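Local structure of transcriptional regulator, LacI family (3H5T) at residues 176-181 / 229-234; 195-200 / 277-282; 211-216 / 223-228. The protein regulates cell wall biogenesis as an inositol-dependent transcriptional activator of the inositol phosphate synthase gene, binding a palindromic motif in its target promoters. All blocks are in the same frame, centred on the assembly; numbering follows the deposited sequence.

Contact 1 (176-181 / 229-234); sequences AIAPAA and MEVFIE
Ala181 meets Val231 and Phe232 where two helices, 178-186 and 221-235, lie next to each other on one side of the five-stranded sheet of a periplasmic-binding-protein-like LacI core. No hydrogen bond crosses the contact, and its side chains are all apolar. The methyl of Ala181 is the centre of it: CB comes to 3.4 Å from CE1 of Phe232 and 3.8 Å from CZ of the same ring, approaching obliquely, while the carbonyl O of Ala181 lies at the ring edge and in its plane. Roughly at right angles to that approach, the same methyl carbon is 3.9 Å from CB of Val231.

The two branches of Val231 go to different residues of the opposing helix. CG1 is anti to the backbone N (chi1 174°), and this Val231 CG1 settles 4.0 Å from Ala181 C; CG2 reaches back to Ala178 and stands 4.0 Å from its CA. Alanines at 178 and 181, about one turn apart, probably allow the close approach, with the CA atoms of Ala181 and Val231 separated by 6.3 Å. Phe232 leaves its helix at an angle to the contact, and it is the far end of the ring that swings in to Ala181.

Further out, Phe232 also packs on Ile185 and on Ile192 of strand 192-197, while Met229 touches Ile194, so helix 221-235 is seated on the sheet as well as on its neighbour. Val231 continues along helix 178-186 to Gln182. Ala181 is held by a backbone bond to Ile177 O, which accepts both Ala180 N, at 3.0 Å, and Ala181 N.

Contact 2 (195-200 / 277-282); sequences LSIRLD and DALAFG
This is a buried strand-to-helix contact, with Leu279 of helix 277-289 pressing on the backbone and side chains of strand 192-197, next to the C-terminal end of that strand. No hydrogen bond crosses it. One branch of the leucine does most of the work: CD1 lies against the Leu195-Ser196 peptide, 3.3 Å from Leu195 O and 3.4 Å from Ser196 N, and it also meets CB of Leu195 at 3.8 Å. Leu279 CG is 4.1 Å from CG2 of Ile197, the two side chains crossing obliquely. In Ile197, chi1 of 49° places CG1 between the backbone N and the carbonyl carbon and leaves CG2 to face the leucine.

The segment axes approach to 8.5 Å at 127°, so the helix runs back across the strand rather than along it. Helix 277-289 follows strand 271-274 and leads into strand 299-302, a beta-alpha-beta crossover of the Rossmann-like C-terminal subdomain in a LacI-type core. Leu279 reaches over from it to the neighbouring strand 192-197, touching Cys274 of strand 271-274 and Val258 of helix 252-265 as well.

The peptide that CD1 covers is fixed by the sheet: Leu195 pairs through its backbone with Leu273 and Thr275, Ser196 with Met245 and Cys247. The CB of Ser196 points to the side of the strand away from Leu279, and its OG is hydrogen-bonded to Thr275 OG1. One residue beyond Ile197, Arg198 NH1 forms a salt bridge with Glu77 OE2, joining this part of the chain to the segment that follows strand 70-75 of the other sheet.

Contact 3 (211-216 / 223-228); sequences ERLENA and DRVRGA
A short helix, 210-214, packs back on the longer helix 221-235 that follows it, two consecutive helices joined by a short loop at the margin of the C-terminal subdomain. Leu213 and Val225 carry the apolar part of the contact. With CG of Leu213 anti to its backbone N (chi1 180°), both methyls are carried toward the second helix. CD1 touches CG1 of Val225 at 3.8 Å, and CD2 comes to the same valine CG1 at 4.0 Å, the side chains crossing at a slant. The fork of the leucine thus takes hold of one valine methyl, while the backbones stay well apart, 8.6 Å between the CA atoms of Leu213 and Val225. Ile244 of strand 244-247 touches both residues and extends the cluster down to the sheet.

Beside this pair, Arg226 bends at its second and third torsions so that its guanidinium curls back toward Leu213. NH1 stops 4.2 Å from Leu213 O, too far for a hydrogen bond. Glu214 OE2 and Arg226 NH2 are 6.7 Å apart, so any attraction between these opposite charges would be long-range. Arg226 also touches a crystal neighbour, which may influence its pose.

Asn215 folds back on the same helix: its ND2 donates to Glu211 O at 2.9 Å with an N-H...O angle of 140°, from above the carbonyl plane, whereas Asn215 N reaches the same oxygen from the opposite face. Arg212, on this helix, forms a salt bridge with Glu246. The longer helix is the crossing element of a beta-alpha-beta unit between parallel strands 192-197 and 244-247, and the short helix belongs to an excursion between the first strand and that helix, within the alpha/beta architecture of a periplasmic-binding-protein-like core.

In the fold
From the N terminus the chain first meets 176-181, then strand 192-197, which carries 195-200, and next the short helix of 211-216. Contact 3 closes first, a tight loop ending at 223-228, and lies wholly within the larger loops of the other two. The very next residues, 229-234 on the same helix, close contact 1, and Ile177 CG2 packs against Arg224, Gly227 and Ala228 of that helix. Contact 2, which opens at 195-200 inside the loop of contact 1, closes last, at 277-282, so the two cross. Contacts 1 and 3 join helices on one side of the five-stranded sheet; contact 2 covers its other side, with strand 192-197 between them.

Contact 1 (176-181 / 229-234)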
loop_
_atom_site.group_PDB
_atom_site.type_symbol
_atom_site.label_atom_id
_atom_site.label_comp_id
_atom_site.label_asym_id
_atom_site.label_seq_id
_atom_site.Cartn_x
_atom_site.Cartn_y
_atom_site.Cartn_z
ATOM N N ALA A 176 -9.308 9.376 -6.960
ATOM C CA ALA A 176 -9.378 7.927 -7.106
ATOM C C ALA A 176 -10.605 7.298 -6.457
ATOM O O ALA A 176 -11.071 6.253 -6.900
ATOM C CB ALA A 176 -8.116 7.287 -6.544
ATOM N N ILE A 177 -11.119 7.936 -5.408
ATOM C CA ILE A 177 -12.283 7.434 -4.678
ATOM C C ILE A 177 -13.610 7.814 -5.352
ATOM O O ILE A 177 -14.630 7.167 -5.131
ATOM C CB ILE A 177 -12.286 7.972 -3.209
ATOM C CG1 ILE A 177 -13.143 7.080 -2.316
ATOM C CG2 ILE A 177 -12.828 9.404 -3.160
ATOM C CD1 ILE A 177 -12.520 5.757 -2.006
ATOM N N ALA A 178 -13.599 8.856 -6.179
ATOM C CA ALA A 178 -14.828 9.292 -6.850
ATOM C C ALA A 178 -15.624 8.153 -7.497
ATOM O O ALA A 178 -16.814 8.005 -7.234
ATOM C CB ALA A 178 -14.513 10.375 -7.890
ATOM N N PRO A 179 -14.980 7.329 -8.343
ATOM C CA PRO A 179 -15.674 6.216 -9.006
ATOM C C PRO A 179 -16.447 5.290 -8.070
ATOM O O PRO A 179 -17.469 4.713 -8.453
ATOM C CB PRO A 179 -14.541 5.491 -9.719
ATOM C CG PRO A 179 -13.633 6.605 -10.094
ATOM C CD PRO A 179 -13.591 7.433 -8.827
ATOM N N ALA A 180 -15.961 5.148 -6.843
ATOM C CA ALA A 180 -16.603 4.283 -5.862
ATOM C C ALA A 180 -17.850 4.923 -5.247
ATOM O O ALA A 180 -18.904 4.288 -5.155
ATOM C CB ALA A 180 -15.606 3.919 -4.772
ATOM N N ALA A 181 -17.736 6.173 -4.814
ATOM C CA ALA A 181 -18.879 6.853 -4.215
ATOM C C ALA A 181 -19.943 7.060 -5.292
ATOM O O ALA A 181 -21.140 6.914 -5.040
ATOM C CB ALA A 181 -18.445 8.180 -3.630
ATOM N N MET A 229 -17.303 12.094 0.004
ATOM C CA MET A 229 -18.308 13.016 0.506
ATOM C C MET A 229 -18.668 14.089 -0.522
ATOM O O MET A 229 -19.807 14.557 -0.556
ATOM C CB MET A 229 -17.809 13.690 1.781
ATOM C CG MET A 229 -18.907 14.344 2.590
ATOM S SD MET A 229 -20.002 13.126 3.322
ATOM C CE MET A 229 -19.058 12.691 4.740
ATOM N N GLU A 230 -17.700 14.478 -1.351
ATOM C CA GLU A 230 -17.936 15.498 -2.372
ATOM C C GLU A 230 -18.874 14.962 -3.444
ATOM O O GLU A 230 -19.666 15.710 -4.018
ATOM C CB GLU A 230 -16.611 15.961 -2.996
ATOM C CG GLU A 230 -15.673 16.620 -1.984
ATOM C CD GLU A 230 -14.375 17.133 -2.589
ATOM O OE1 GLU A 230 -13.701 16.368 -3.313
ATOM O OE2 GLU A 230 -14.019 18.304 -2.324
ATOM N N VAL A 231 -18.797 13.663 -3.702
ATOM C CA VAL A 231 -19.664 13.044 -4.693
ATOM C C VAL A 231 -21.069 12.861 -4.119
ATOM O O VAL A 231 -22.054 12.888 -4.851
ATOM C CB VAL A 231 -19.097 11.678 -5.150
ATOM C CG1 VAL A 231 -20.095 10.968 -6.070
ATOM C CG2 VAL A 231 -17.770 11.889 -5.872
ATOM N N PHE A 232 -21.165 12.677 -2.809
ATOM C CA PHE A 232 -22.467 12.508 -2.174
ATOM C C PHE A 232 -23.196 13.844 -2.101
ATOM O O PHE A 232 -24.410 13.908 -2.282
ATOM C CB PHE A 232 -22.317 11.929 -0.765
ATOM C CG PHE A 232 -21.756 10.537 -0.736
ATOM C CD1 PHE A 232 -21.788 9.733 -1.870
ATOM C CD2 PHE A 232 -21.237 10.011 0.440
ATOM C CE1 PHE A 232 -21.315 8.427 -1.830
ATOM C CE2 PHE A 232 -20.762 8.701 0.490
ATOM C CZ PHE A 232 -20.803 7.910 -0.647
ATOM N N ILE A 233 -22.441 14.904 -1.830
ATOM C CA ILE A 233 -22.993 16.248 -1.740
ATOM C C ILE A 233 -23.620 16.645 -3.073
ATOM O O ILE A 233 -24.723 17.195 -3.105
ATOM C CB ILE A 233 -21.897 17.272 -1.352
ATOM C CG1 ILE A 233 -21.589 17.148 0.143
ATOM C CG2 ILE A 233 -22.338 18.686 -1.688
ATOM C CD1 ILE A 233 -20.476 18.067 0.624
ATOM N N GLU A 234 -22.918 16.358 -4.165
ATOM C CA GLU A 234 -23.405 16.671 -5.504
ATOM C C GLU A 234 -24.658 15.862 -5.814
ATOM O O GLU A 234 -25.444 16.228 -6.685
ATOM C CB GLU A 234 -22.325 16.360 -6.543
ATOM C CG GLU A 234 -22.762 16.547 -7.996
ATOM C CD GLU A 234 -23.067 17.997 -8.353
ATOM O OE1 GLU A 234 -24.001 18.583 -7.762
ATOM O OE2 GLU A 234 -22.371 18.551 -9.231
#

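Contact 2 (195-200 / 277-282)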
loop_
_atom_site.group_PDB
_atom_site.type_symbol
_atom_site.label_atom_id
_atom_site.label_comp_id
_atom_site.label_asym_id
_atom_site.label_seq_id
_atom_site.Cartn_x
_atom_site.Cartn_y
_atom_site.Cartn_z
ATOM N N LEU A 195 -16.408 4.145 6.386
ATOM C CA LEU A 195 -15.481 3.534 7.339
ATOM C C LEU A 195 -14.054 3.930 6.975
ATOM O O LEU A 195 -13.694 3.953 5.797
ATOM C CB LEU A 195 -15.602 2.004 7.323
ATOM C CG LEU A 195 -16.880 1.428 7.930
ATOM C CD1 LEU A 195 -16.887 -0.087 7.820
ATOM C CD2 LEU A 195 -16.970 1.849 9.377
ATOM N N SER A 196 -13.244 4.231 7.986
ATOM C CA SER A 196 -11.859 4.641 7.767
ATOM C C SER A 196 -10.901 4.068 8.780
ATOM O O SER A 196 -11.309 3.589 9.845
ATOM C CB SER A 196 -11.735 6.165 7.843
ATOM O OG SER A 196 -12.233 6.783 6.671
ATOM N N ILE A 197 -9.616 4.124 8.448
ATOM C CA ILE A 197 -8.591 3.685 9.384
ATOM C C ILE A 197 -8.010 4.968 10.000
ATOM O O ILE A 197 -8.559 6.047 9.784
ATOM C CB ILE A 197 -7.506 2.796 8.700
ATOM C CG1 ILE A 197 -6.976 3.435 7.418
ATOM C CG2 ILE A 197 -8.102 1.430 8.380
ATOM C CD1 ILE A 197 -5.804 2.682 6.842
ATOM N N ARG A 198 -6.919 4.868 10.752
ATOM C CA ARG A 198 -6.339 6.028 11.445
ATOM C C ARG A 198 -6.386 7.396 10.762
ATOM O O ARG A 198 -5.821 7.593 9.691
ATOM C CB ARG A 198 -4.901 5.734 11.854
ATOM C CG ARG A 198 -4.385 6.641 12.968
ATOM C CD ARG A 198 -3.026 6.177 13.451
ATOM N NE ARG A 198 -3.019 4.736 13.708
ATOM C CZ ARG A 198 -2.140 3.891 13.174
ATOM N NH1 ARG A 198 -1.195 4.336 12.362
ATOM N NH2 ARG A 198 -2.213 2.598 13.440
ATOM N N LEU A 199 -7.060 8.343 11.411
ATOM C CA LEU A 199 -7.183 9.702 10.893
ATOM C C LEU A 199 -6.217 10.683 11.577
ATOM O O LEU A 199 -5.882 11.717 10.999
ATOM C CB LEU A 199 -8.632 10.203 11.045
ATOM C CG LEU A 199 -9.678 9.672 10.039
ATOM C CD1 LEU A 199 -11.108 9.854 10.569
ATOM C CD2 LEU A 199 -9.503 10.391 8.706
ATOM N N ASP A 200 -5.765 10.360 12.789
ATOM C CA ASP A 200 -4.859 11.243 13.517
ATOM C C ASP A 200 -4.072 10.532 14.629
ATOM O O ASP A 200 -4.314 9.362 14.915
ATOM C CB ASP A 200 -5.650 12.409 14.124
ATOM C CG ASP A 200 -4.867 13.711 14.114
ATOM O OD1 ASP A 200 -3.615 13.660 14.129
ATOM O OD2 ASP A 200 -5.504 14.786 14.098
ATOM N N ASP A 277 -9.679 -1.651 1.409
ATOM C CA ASP A 277 -10.246 -3.001 1.256
ATOM C C ASP A 277 -10.387 -3.761 2.572
ATOM O O ASP A 277 -11.385 -4.455 2.789
ATOM C CB ASP A 277 -9.401 -3.866 0.311
ATOM C CG ASP A 277 -9.608 -3.531 -1.154
ATOM O OD1 ASP A 277 -10.509 -2.727 -1.479
ATOM O OD2 ASP A 277 -8.860 -4.091 -1.985
ATOM N N ALA A 278 -9.383 -3.646 3.436
ATOM C CA ALA A 278 -9.400 -4.336 4.721
ATOM C C ALA A 278 -10.709 -4.084 5.446
ATOM O O ALA A 278 -11.315 -5.011 5.989
ATOM C CB ALA A 278 -8.237 -3.876 5.584
ATOM N N LEU A 279 -11.137 -2.825 5.451
ATOM C CA LEU A 279 -12.378 -2.435 6.112
ATOM C C LEU A 279 -13.584 -3.108 5.469
ATOM O O LEU A 279 -14.530 -3.498 6.160
ATOM C CB LEU A 279 -12.553 -0.915 6.071
ATOM C CG LEU A 279 -11.690 -0.076 7.012
ATOM C CD1 LEU A 279 -11.896 1.386 6.682
ATOM C CD2 LEU A 279 -12.064 -0.345 8.463
ATOM N N ALA A 280 -13.556 -3.228 4.145
ATOM C CA ALA A 280 -14.650 -3.873 3.435
ATOM C C ALA A 280 -14.747 -5.332 3.882
ATOM O O ALA A 280 -15.837 -5.856 4.044
ATOM C CB ALA A 280 -14.428 -3.794 1.915
ATOM N N PHE A 281 -13.608 -5.986 4.091
ATOM C CA PHE A 281 -13.628 -7.378 4.524
ATOM C C PHE A 281 -14.125 -7.537 5.952
ATOM O O PHE A 281 -14.649 -8.590 6.315
ATOM C CB PHE A 281 -12.245 -8.014 4.355
ATOM C CG PHE A 281 -11.968 -8.443 2.950
ATOM C CD1 PHE A 281 -12.468 -9.642 2.472
ATOM C CD2 PHE A 281 -11.299 -7.599 2.071
ATOM C CE1 PHE A 281 -12.313 -9.997 1.135
ATOM C CE2 PHE A 281 -11.138 -7.940 0.734
ATOM C CZ PHE A 281 -11.649 -9.141 0.262
ATOM N N GLY A 282 -13.960 -6.491 6.754
ATOM C CA GLY A 282 -14.441 -6.532 8.119
ATOM C C GLY A 282 -15.953 -6.418 8.070
ATOM O O GLY A 282 -16.650 -6.908 8.950
#

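Contact 3 (211-216 / 223-228)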
loop_
_atom_site.group_PDB
_atom_site.type_symbol
_atom_site.label_atom_id
_atom_site.label_comp_id
_atom_site.label_asym_id
_atom_site.label_seq_id
_atom_site.Cartn_x
_atom_site.Cartn_y
_atom_site.Cartn_z
ATOM N N GLU A 211 -14.730 17.714 13.687
ATOM C CA GLU A 211 -13.461 18.300 14.086
ATOM C C GLU A 211 -12.290 17.350 13.840
ATOM O O GLU A 211 -11.267 17.753 13.292
ATOM C CB GLU A 211 -13.505 18.706 15.563
ATOM C CG GLU A 211 -12.316 19.550 16.000
ATOM C CD GLU A 211 -12.445 20.056 17.433
ATOM O OE1 GLU A 211 -12.227 19.263 18.380
ATOM O OE2 GLU A 211 -12.775 21.250 17.605
ATOM N N ARG A 212 -12.435 16.092 14.249
ATOM C CA ARG A 212 -11.365 15.124 14.050
ATOM C C ARG A 212 -11.053 14.973 12.572
ATOM O O ARG A 212 -9.892 14.891 12.184
ATOM C CB ARG A 212 -11.742 13.758 14.628
ATOM C CG ARG A 212 -10.624 12.738 14.504
ATOM C CD ARG A 212 -10.898 11.488 15.307
ATOM N NE ARG A 212 -9.901 10.453 15.046
ATOM C CZ ARG A 212 -8.647 10.481 15.483
ATOM N NH1 ARG A 212 -8.220 11.498 16.218
ATOM N NH2 ARG A 212 -7.822 9.486 15.187
ATOM N N LEU A 213 -12.099 14.954 11.754
ATOM C CA LEU A 213 -11.950 14.808 10.309
ATOM C C LEU A 213 -11.245 16.004 9.693
ATOM O O LEU A 213 -10.259 15.856 8.979
ATOM C CB LEU A 213 -13.326 14.635 9.662
ATOM C CG LEU A 213 -13.417 14.465 8.150
ATOM C CD1 LEU A 213 -12.574 13.278 7.727
ATOM C CD2 LEU A 213 -14.874 14.261 7.752
ATOM N N GLU A 214 -11.773 17.186 9.981
ATOM C CA GLU A 214 -11.237 18.447 9.483
ATOM C C GLU A 214 -9.767 18.686 9.858
ATOM O O GLU A 214 -9.017 19.290 9.091
ATOM C CB GLU A 214 -12.118 19.591 10.007
ATOM C CG GLU A 214 -11.670 20.984 9.630
ATOM C CD GLU A 214 -12.742 22.029 9.903
ATOM O OE1 GLU A 214 -13.246 22.089 11.052
ATOM O OE2 GLU A 214 -13.082 22.790 8.966
ATOM N N ASN A 215 -9.359 18.204 11.030
ATOM C CA ASN A 215 -7.986 18.374 11.514
ATOM C C ASN A 215 -7.134 17.124 11.299
ATOM O O ASN A 215 -5.967 17.078 11.703
ATOM C CB ASN A 215 -7.995 18.725 13.005
ATOM C CG ASN A 215 -8.573 20.102 13.280
ATOM O OD1 ASN A 215 -7.971 21.111 12.943
ATOM N ND2 ASN A 215 -9.743 20.145 13.896
ATOM N N ALA A 216 -7.718 16.116 10.660
ATOM C CA ALA A 216 -7.024 14.868 10.385
ATOM C C ALA A 216 -5.672 15.109 9.711
ATOM O O ALA A 216 -5.589 15.787 8.677
ATOM C CB ALA A 216 -7.896 13.976 9.509
ATOM N N ASP A 223 -8.506 12.581 2.781
ATOM C CA ASP A 223 -8.819 12.869 1.398
ATOM C C ASP A 223 -9.748 11.871 0.721
ATOM O O ASP A 223 -10.503 12.251 -0.181
ATOM C CB ASP A 223 -7.528 13.030 0.601
ATOM C CG ASP A 223 -6.792 14.307 0.956
ATOM O OD1 ASP A 223 -7.277 15.042 1.848
ATOM O OD2 ASP A 223 -5.736 14.583 0.348
ATOM N N ARG A 224 -9.706 10.604 1.125
ATOM C CA ARG A 224 -10.603 9.628 0.507
ATOM C C ARG A 224 -12.007 9.825 1.071
ATOM O O ARG A 224 -13.009 9.574 0.390
ATOM C CB ARG A 224 -10.112 8.193 0.741
ATOM C CG ARG A 224 -8.921 7.809 -0.141
ATOM C CD ARG A 224 -8.412 6.391 0.125
ATOM N NE ARG A 224 -7.116 6.196 -0.525
ATOM C CZ ARG A 224 -6.240 5.238 -0.228
ATOM N NH1 ARG A 224 -6.506 4.351 0.717
ATOM N NH2 ARG A 224 -5.070 5.201 -0.855
ATOM N N VAL A 225 -12.071 10.293 2.318
ATOM C CA VAL A 225 -13.345 10.561 2.966
ATOM C C VAL A 225 -13.958 11.794 2.291
ATOM O O VAL A 225 -15.135 11.803 1.945
ATOM C CB VAL A 225 -13.156 10.830 4.481
ATOM C CG1 VAL A 225 -14.449 11.332 5.088
ATOM C CG2 VAL A 225 -12.720 9.556 5.189
ATOM N N ARG A 226 -13.130 12.815 2.087
ATOM C CA ARG A 226 -13.537 14.070 1.451
ATOM C C ARG A 226 -14.038 13.873 0.015
ATOM O O ARG A 226 -15.127 14.323 -0.343
ATOM C CB ARG A 226 -12.356 15.046 1.450
ATOM C CG ARG A 226 -11.907 15.466 2.838
ATOM C CD ARG A 226 -12.710 16.647 3.347
ATOM N NE ARG A 226 -11.910 17.865 3.300
ATOM C CZ ARG A 226 -10.909 18.125 4.134
ATOM N NH1 ARG A 226 -10.593 17.254 5.082
ATOM N NH2 ARG A 226 -10.214 19.245 4.008
ATOM N N GLY A 227 -13.230 13.203 -0.802
ATOM C CA GLY A 227 -13.606 12.954 -2.181
ATOM C C GLY A 227 -14.909 12.187 -2.295
ATOM O O GLY A 227 -15.722 12.472 -3.175
ATOM N N ALA A 228 -15.117 11.206 -1.421
ATOM C CA ALA A 228 -16.353 10.427 -1.463
ATOM C C ALA A 228 -17.509 11.334 -1.068
ATOM O O ALA A 228 -18.547 11.355 -1.722
ATOM C CB ALA A 228 -16.271 9.234 -0.510
#